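Long-range contacts in 3-methylornithine synthase (PDB 3T7V), which catalyses the radical isomerisation of L-lysine to (3R)-3-methyl-D-ornithine in pyrrolysine biosynthesis, using a [4Fe-4S] cluster and S-adenosylmethionine: residues N62-Y70 with S305-Y313; T92-C100 with L131-L139. All blocks are in the same frame, centred on the assembly; numbering follows the deposited sequence.

Contact 1: residues N62-Y70 with S305-Y313; sequences NCFIYFSTY and SQLEGVANY. With MD0 (5-amino-D-isoleucine), chain D; SAM (S-adenosylmethionine), chain C.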
# COMPACT_ATOMS: atom_id res chain seq x y z
N ASN A 62 -6.34 -0.79 8.08
CA ASN A 62 -6.03 0.62 7.67
C ASN A 62 -7.17 1.12 6.83
O ASN A 62 -7.55 0.49 5.79
CB ASN A 62 -4.74 0.55 6.81
CG ASN A 62 -4.09 1.91 6.56
OD1 ASN A 62 -4.39 2.90 7.17
ND2 ASN A 62 -3.07 1.88 5.67
N CYS A 63 -7.77 2.22 7.27
CA CYS A 63 -8.83 2.86 6.44
C CYS A 63 -8.22 3.72 5.37
O CYS A 63 -7.19 4.31 5.57
CB CYS A 63 -9.62 3.71 7.35
SG CYS A 63 -11.08 4.46 6.61
N PHE A 64 -8.81 3.77 4.21
CA PHE A 64 -8.28 4.55 3.10
C PHE A 64 -9.21 5.71 2.82
O PHE A 64 -10.40 5.51 2.46
CB PHE A 64 -8.25 3.61 1.88
CG PHE A 64 -7.68 4.30 0.65
CD1 PHE A 64 -6.37 4.77 0.69
CD2 PHE A 64 -8.43 4.48 -0.51
CE1 PHE A 64 -5.80 5.43 -0.40
CE2 PHE A 64 -7.86 5.14 -1.62
CZ PHE A 64 -6.57 5.61 -1.55
N ILE A 65 -8.70 6.92 2.91
CA ILE A 65 -9.46 8.17 2.64
C ILE A 65 -8.78 8.92 1.52
O ILE A 65 -7.77 9.64 1.74
CB ILE A 65 -9.56 9.06 3.88
CG1 ILE A 65 -10.20 8.28 5.08
CG2 ILE A 65 -10.41 10.32 3.54
CD1 ILE A 65 -10.25 9.15 6.33
N TYR A 66 -9.34 8.74 0.33
CA TYR A 66 -8.81 9.41 -0.88
C TYR A 66 -9.53 10.75 -0.93
O TYR A 66 -10.69 10.83 -1.34
CB TYR A 66 -9.15 8.52 -2.07
CG TYR A 66 -8.36 8.78 -3.34
CD1 TYR A 66 -7.46 9.81 -3.50
CD2 TYR A 66 -8.58 7.92 -4.42
CE1 TYR A 66 -6.71 9.96 -4.66
CE2 TYR A 66 -7.86 8.08 -5.60
CZ TYR A 66 -6.95 9.10 -5.69
OH TYR A 66 -6.30 9.19 -6.92
N PHE A 67 -8.87 11.80 -0.38
CA PHE A 67 -9.57 13.06 -0.09
C PHE A 67 -9.55 14.09 -1.24
O PHE A 67 -10.28 15.04 -1.22
CB PHE A 67 -9.05 13.73 1.21
CG PHE A 67 -7.62 14.14 1.20
CD1 PHE A 67 -6.67 13.27 1.66
CD2 PHE A 67 -7.20 15.38 0.71
CE1 PHE A 67 -5.33 13.60 1.64
CE2 PHE A 67 -5.86 15.75 0.64
CZ PHE A 67 -4.89 14.83 1.14
N SER A 68 -8.73 13.79 -2.25
CA SER A 68 -8.74 14.59 -3.48
C SER A 68 -8.22 13.76 -4.62
O SER A 68 -7.13 13.16 -4.51
CB SER A 68 -7.87 15.84 -3.35
OG SER A 68 -7.91 16.49 -4.65
N THR A 69 -9.01 13.70 -5.71
CA THR A 69 -8.60 12.91 -6.87
C THR A 69 -8.08 13.76 -7.99
O THR A 69 -7.97 13.31 -9.11
CB THR A 69 -9.68 11.97 -7.36
OG1 THR A 69 -10.79 12.78 -7.73
CG2 THR A 69 -10.13 10.98 -6.22
N TYR A 70 -7.71 15.00 -7.67
CA TYR A 70 -6.96 15.82 -8.61
C TYR A 70 -5.48 15.51 -8.59
O TYR A 70 -4.90 15.39 -7.54
CB TYR A 70 -7.15 17.31 -8.28
CG TYR A 70 -8.54 17.78 -8.61
CD1 TYR A 70 -9.58 17.62 -7.69
CD2 TYR A 70 -8.80 18.34 -9.84
CE1 TYR A 70 -10.87 18.01 -8.02
CE2 TYR A 70 -10.13 18.74 -10.14
CZ TYR A 70 -11.12 18.56 -9.19
OH TYR A 70 -12.41 18.97 -9.53
N SER A 305 -19.59 5.58 2.40
CA SER A 305 -18.63 6.15 1.56
C SER A 305 -18.88 5.98 0.05
O SER A 305 -19.07 4.88 -0.47
CB SER A 305 -17.25 5.64 1.98
OG SER A 305 -16.35 6.60 1.63
N GLN A 306 -18.90 7.09 -0.63
CA GLN A 306 -18.83 7.16 -2.07
C GLN A 306 -17.37 7.34 -2.44
O GLN A 306 -17.03 7.60 -3.59
CB GLN A 306 -19.57 8.41 -2.51
CG GLN A 306 -19.38 9.53 -1.49
CD GLN A 306 -20.00 10.85 -1.88
OE1 GLN A 306 -19.33 11.70 -2.46
NE2 GLN A 306 -21.30 11.03 -1.57
N LEU A 307 -16.47 7.29 -1.44
CA LEU A 307 -15.04 7.58 -1.74
C LEU A 307 -14.48 6.51 -2.64
O LEU A 307 -14.92 5.36 -2.65
CB LEU A 307 -14.18 7.62 -0.46
CG LEU A 307 -14.53 8.80 0.51
CD1 LEU A 307 -13.67 8.72 1.75
CD2 LEU A 307 -14.35 10.13 -0.19
N GLU A 308 -13.43 6.87 -3.36
CA GLU A 308 -12.82 5.91 -4.35
C GLU A 308 -11.58 5.22 -3.78
O GLU A 308 -10.95 5.66 -2.78
CB GLU A 308 -12.44 6.73 -5.61
CG GLU A 308 -13.78 7.14 -6.29
CD GLU A 308 -13.75 8.02 -7.47
OE1 GLU A 308 -12.66 8.22 -8.03
OE2 GLU A 308 -14.89 8.49 -7.85
N GLY A 309 -11.27 4.06 -4.36
CA GLY A 309 -9.92 3.45 -4.23
C GLY A 309 -9.05 4.07 -5.34
O GLY A 309 -9.39 5.07 -5.97
N VAL A 310 -7.94 3.42 -5.63
CA VAL A 310 -7.02 3.90 -6.72
C VAL A 310 -7.10 2.99 -7.93
O VAL A 310 -7.28 3.51 -9.07
CB VAL A 310 -5.53 3.99 -6.22
CG1 VAL A 310 -4.66 4.51 -7.38
CG2 VAL A 310 -5.50 4.94 -5.01
N ALA A 311 -7.00 1.69 -7.73
CA ALA A 311 -7.13 0.73 -8.84
C ALA A 311 -8.60 0.42 -9.10
O ALA A 311 -8.98 0.13 -10.26
CB ALA A 311 -6.31 -0.51 -8.54
N ASN A 312 -9.43 0.40 -8.03
CA ASN A 312 -10.91 0.32 -8.22
C ASN A 312 -11.32 -0.94 -9.01
O ASN A 312 -12.01 -0.83 -10.00
CB ASN A 312 -11.51 1.62 -8.84
CG ASN A 312 -11.31 2.81 -7.95
OD1 ASN A 312 -10.60 3.78 -8.34
ND2 ASN A 312 -11.84 2.74 -6.78
N TYR A 313 -10.92 -2.11 -8.51
CA TYR A 313 -11.31 -3.37 -9.20
C TYR A 313 -12.84 -3.50 -9.30
O TYR A 313 -13.33 -4.16 -10.25
CB TYR A 313 -10.75 -4.61 -8.49
CG TYR A 313 -11.69 -5.11 -7.41
CD1 TYR A 313 -12.56 -6.19 -7.68
CD2 TYR A 313 -11.77 -4.50 -6.14
CE1 TYR A 313 -13.48 -6.62 -6.72
CE2 TYR A 313 -12.68 -4.92 -5.18
CZ TYR A 313 -13.56 -5.95 -5.49
OH TYR A 313 -14.47 -6.35 -4.55
C MD0 D . -4.47 0.64 -0.96
N MD0 D . -6.11 1.82 -2.31
O MD0 D . -3.98 0.49 0.17
CA MD0 D . -5.02 1.98 -1.35
CB MD0 D . -3.90 2.88 -1.95
CD MD0 D . -2.00 4.41 -1.09
NE MD0 D . -1.10 4.63 0.03
CG MD0 D . -2.87 3.18 -0.83
CG2 MD0 D . -3.18 2.26 -3.17
OXT MD0 D . -4.52 -0.27 -1.80
N SAM C . -0.43 10.45 -5.86
CA SAM C . 0.36 9.91 -4.86
C SAM C . 1.43 9.01 -5.34
O SAM C . 1.51 8.72 -6.56
OXT SAM C . 2.32 8.66 -4.49
CB SAM C . -0.26 8.91 -4.18
CG SAM C . -1.12 7.91 -4.84
SD SAM C . -0.62 6.18 -4.44
CE SAM C . -2.05 5.61 -3.56
C5' SAM C . -0.85 5.39 -6.02
C4' SAM C . -0.10 4.29 -6.15
O4' SAM C . -1.42 3.49 -6.37
C3' SAM C . 0.81 4.27 -7.13
O3' SAM C . 1.90 4.35 -6.20
C2' SAM C . 0.57 2.79 -7.41
O2' SAM C . 1.48 1.89 -6.70
C1' SAM C . -0.90 2.40 -7.14
N9 SAM C . -1.68 2.43 -8.43
C8 SAM C . -2.06 3.49 -9.21
N7 SAM C . -2.69 3.04 -10.28
C5 SAM C . -2.74 1.67 -10.20
C6 SAM C . -3.20 0.68 -11.07
N6 SAM C . -3.78 0.96 -12.24
N1 SAM C . -3.13 -0.60 -10.67
C2 SAM C . -2.55 -0.95 -9.49
N3 SAM C . -1.98 -0.03 -8.68
C4 SAM C . -2.11 1.29 -9.04
O HOH W 1 -11.17 6.62 -0.06
O HOH W 2 -12.67 10.95 -8.86
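Tyr66 and Glu308 bring their CA atoms within 6.4 Å where residues 307-310 run nearly square to residues 64-69, the two directions lying 83° apart. No direct hydrogen bond joins the backbones; instead one water donates to Phe64 O and Glu308 O and accepts from Tyr66 N, stitching strand to loop. Glu308 O lies at the edge of the Phe64 ring, 3.3 Å from Phe64 CE2, and near the plane of the Tyr66 ring, 3.7 Å from Tyr66 CD2. Gly309 O joins it in that plane, 3.3 Å from Tyr66 CD2, while Thr69 CG2 sits over the centre of one face of the tyrosine. CG of Phe64 stands anti to the backbone nitrogen (chi1 -179°), which carries the ring to the 5-amino-D-isoleucine pocket: the ligand's CA lies over one face, offset toward the rim, and its CB comes 3.5 Å from Phe64 CE1. Val310 CG2 touches both Phe64 CZ (3.7 Å) and Tyr66 CE2, while Val310 CG1 presses against the adenine at SAM C8 (3.3 Å). An alanine in place of Phe64 would probably open a gap beside the bound amino acid and leave Val310 CG2 with only the Tyr66 ring of its two aromatic neighbours in the strand. A second water accepts from Thr69 OG1 and donates to Glu308 OE1, groups that also bond Tyr89 N and Tyr80 OH. The strand pairs in parallel with 110-115 and 296-300, Leu103 of helix 93-103 packs against Ile65, and Asp279 of helix 278-291 holds the backbone nitrogens of Val310, Ala311 and Asn312.

Contact 2: residues T92-C100 with L131-L139; sequences TMEEIKETC and LVQIVKEEL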
# COMPACT_ATOMS: atom_id res chain seq x y z
N THR A 92 -14.63 18.66 0.95
CA THR A 92 -14.59 19.86 1.75
C THR A 92 -14.26 19.51 3.24
O THR A 92 -14.34 18.33 3.61
CB THR A 92 -15.98 20.55 1.76
OG1 THR A 92 -16.90 19.64 2.38
CG2 THR A 92 -16.39 20.93 0.36
N MET A 93 -13.97 20.54 4.06
CA MET A 93 -13.73 20.29 5.46
C MET A 93 -14.91 19.62 6.11
O MET A 93 -14.72 18.73 6.96
CB MET A 93 -13.40 21.63 6.17
CG MET A 93 -12.90 21.42 7.60
SD MET A 93 -11.50 20.23 7.64
CE MET A 93 -10.51 20.54 6.15
N GLU A 94 -16.17 20.04 5.78
CA GLU A 94 -17.30 19.39 6.38
C GLU A 94 -17.40 17.90 6.01
O GLU A 94 -17.73 17.04 6.84
CB GLU A 94 -18.60 20.11 5.97
CG GLU A 94 -18.78 21.46 6.65
CD GLU A 94 -17.92 22.58 6.07
OE1 GLU A 94 -17.16 22.51 5.00
OE2 GLU A 94 -18.01 23.67 6.73
N GLU A 95 -17.09 17.58 4.73
CA GLU A 95 -17.11 16.17 4.31
C GLU A 95 -15.99 15.38 5.00
O GLU A 95 -16.22 14.19 5.36
CB GLU A 95 -16.84 16.09 2.78
CG GLU A 95 -18.07 16.52 1.94
CD GLU A 95 -17.86 16.44 0.41
OE1 GLU A 95 -17.00 17.18 -0.08
OE2 GLU A 95 -18.59 15.65 -0.30
N ILE A 96 -14.83 16.01 5.26
CA ILE A 96 -13.76 15.29 5.97
C ILE A 96 -14.18 15.04 7.42
O ILE A 96 -14.00 13.94 7.91
CB ILE A 96 -12.45 16.13 5.90
CG1 ILE A 96 -11.97 16.15 4.43
CG2 ILE A 96 -11.40 15.57 6.90
CD1 ILE A 96 -10.96 17.20 4.03
N LYS A 97 -14.78 16.02 8.05
CA LYS A 97 -15.21 15.82 9.43
C LYS A 97 -16.34 14.77 9.52
O LYS A 97 -16.29 13.90 10.41
CB LYS A 97 -15.67 17.16 10.07
CG LYS A 97 -14.48 18.03 10.41
CD LYS A 97 -14.96 19.33 11.02
CE LYS A 97 -13.77 20.22 11.34
NZ LYS A 97 -14.19 21.61 11.61
N GLU A 98 -17.27 14.77 8.56
CA GLU A 98 -18.30 13.76 8.58
C GLU A 98 -17.71 12.39 8.37
O GLU A 98 -18.10 11.42 9.05
CB GLU A 98 -19.35 14.11 7.55
CG GLU A 98 -20.43 13.03 7.34
CD GLU A 98 -21.32 12.85 8.58
OE1 GLU A 98 -21.78 13.91 9.07
OE2 GLU A 98 -21.56 11.66 9.02
N THR A 99 -16.72 12.27 7.50
CA THR A 99 -16.08 10.96 7.26
C THR A 99 -15.40 10.52 8.56
O THR A 99 -15.57 9.33 9.01
CB THR A 99 -15.03 11.07 6.15
OG1 THR A 99 -15.73 11.42 4.95
CG2 THR A 99 -14.37 9.74 5.93
N CYS A 100 -14.70 11.43 9.20
CA CYS A 100 -14.01 11.08 10.45
C CYS A 100 -15.03 10.56 11.51
O CYS A 100 -14.72 9.61 12.26
CB CYS A 100 -13.29 12.26 11.09
SG CYS A 100 -11.77 12.63 10.18
N LEU A 131 -5.16 20.10 7.10
CA LEU A 131 -5.98 18.86 6.95
C LEU A 131 -5.42 17.74 7.89
O LEU A 131 -6.19 17.05 8.63
CB LEU A 131 -6.05 18.38 5.47
CG LEU A 131 -6.94 17.17 5.22
CD1 LEU A 131 -7.18 17.21 3.68
CD2 LEU A 131 -6.22 15.94 5.60
N VAL A 132 -4.13 17.51 7.90
CA VAL A 132 -3.63 16.51 8.83
C VAL A 132 -3.92 16.86 10.29
O VAL A 132 -4.35 15.97 11.06
CB VAL A 132 -2.07 16.39 8.63
CG1 VAL A 132 -1.45 15.45 9.68
CG2 VAL A 132 -1.76 15.85 7.22
N GLN A 133 -3.80 18.14 10.65
CA GLN A 133 -4.07 18.55 12.04
C GLN A 133 -5.53 18.24 12.37
O GLN A 133 -5.81 17.72 13.45
CB GLN A 133 -3.81 20.04 12.16
CG GLN A 133 -4.15 20.57 13.58
CD GLN A 133 -3.93 22.06 13.73
OE1 GLN A 133 -3.31 22.68 12.92
NE2 GLN A 133 -4.54 22.65 14.74
N ILE A 134 -6.48 18.55 11.50
CA ILE A 134 -7.90 18.31 11.78
C ILE A 134 -8.19 16.88 11.91
O ILE A 134 -8.91 16.46 12.85
CB ILE A 134 -8.80 19.01 10.71
CG1 ILE A 134 -8.74 20.53 10.93
CG2 ILE A 134 -10.24 18.49 10.79
CD1 ILE A 134 -9.22 21.32 9.75
N VAL A 135 -7.68 16.05 10.98
CA VAL A 135 -7.93 14.63 11.13
C VAL A 135 -7.30 14.04 12.41
O VAL A 135 -7.90 13.19 13.10
CB VAL A 135 -7.39 13.87 9.88
CG1 VAL A 135 -7.53 12.34 10.09
CG2 VAL A 135 -8.18 14.35 8.62
N LYS A 136 -6.09 14.47 12.80
CA LYS A 136 -5.44 13.95 14.01
C LYS A 136 -6.29 14.39 15.22
O LYS A 136 -6.49 13.62 16.16
CB LYS A 136 -4.03 14.48 14.12
CG LYS A 136 -3.21 13.74 15.17
CD LYS A 136 -2.81 12.38 14.64
CE LYS A 136 -1.90 11.74 15.63
NZ LYS A 136 -1.35 10.45 15.00
N GLU A 137 -6.77 15.66 15.20
CA GLU A 137 -7.60 16.14 16.33
C GLU A 137 -8.91 15.37 16.45
O GLU A 137 -9.39 15.12 17.57
CB GLU A 137 -7.90 17.62 16.14
CG GLU A 137 -6.74 18.56 16.45
CD GLU A 137 -7.12 20.01 16.13
OE1 GLU A 137 -8.25 20.29 15.54
OE2 GLU A 137 -6.27 20.86 16.43
N GLU A 138 -9.50 15.00 15.31
CA GLU A 138 -10.77 14.26 15.28
C GLU A 138 -10.59 12.84 15.70
O GLU A 138 -11.38 12.30 16.51
CB GLU A 138 -11.39 14.25 13.87
CG GLU A 138 -11.95 15.61 13.45
CD GLU A 138 -13.09 16.13 14.33
OE1 GLU A 138 -13.13 17.34 14.55
OE2 GLU A 138 -13.93 15.32 14.87
N LEU A 139 -9.54 12.18 15.17
CA LEU A 139 -9.45 10.72 15.37
C LEU A 139 -8.44 10.23 16.39
O LEU A 139 -8.59 9.16 16.96
CB LEU A 139 -9.05 10.06 14.00
CG LEU A 139 -10.06 10.25 12.88
CD1 LEU A 139 -9.51 9.58 11.59
CD2 LEU A 139 -11.38 9.66 13.31
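Met93 and Ile134 meet tip to tip at one end of the interface, where Met93 SD lies 3.3 Å from Ile134 CD1. Helices 93-100 and 131-139 run in roughly the same direction, their axes 10.1 Å apart at closest approach and crossing at -28°. Ile134 can be followed outward from CB, which branches to CG2 and CG1. CG2 stands anti to the backbone nitrogen and touches both Met93 SD and Lys97 CE, the latter at 4.0 Å; CG1 leads to CD1, which packs against the sulfur and against Met93 CE. Bends at chi2 (53°) and chi3 of the methionine bring its thioether to this tip. On the buried side of the interface, Ile96 offers two methyls: CD1 meets Leu131 CD1 and CG2 meets Val135 CG2, both at 3.8 Å, the side chains crossing at about a right angle. Toward the C-terminal ends, Cys100 CB packs at 3.9 Å against Glu138 CB, and Leu139 CD2 reaches the same cysteine CB while its CG and CD1 touch Cys100 SG. No hydrogen bond spans the helices. The carboxylate of Glu138 forms a salt bridge to Lys104, and Lys97 NZ, 5.3 Å from Glu138 OE1, may add a longer-range attraction. At the start of helix 93-103, Thr92 and Glu95 form a capping box, with Thr92 OG1 accepting from Glu95 N. Leu131, Val135 and Leu139 also pack on strand 110-115, which follows helix 93-103 and precedes helix 126-139. This side-by-side packing of neighbouring helices on the outside of a parallel sheet is characteristic of the TIM-barrel-like radical SAM fold.

Contact 1 is buried at the amino-acid and cofactor site, whereas contact 2 is only partly buried and belongs to the outer helical layer. Their chemistry follows that placing: contact 1 combines aromatic edges, backbone carbonyls, bridging waters and two bound ligands, while contact 2 relies on aliphatic and sulfur packing, with charged groups entering mainly through the aliphatic parts of their chains. The two hold different elements but share a boundary. Strand 58-68 is followed in the chain by helix 93-103, and the strand's outer residues meet both helices, with Phe67 CD2 3.5 Å from Leu131 CD1 and Ile65 CD1 packing on Thr99 CG2. Contact 2 is nested within the chain loop that contact 1 closes.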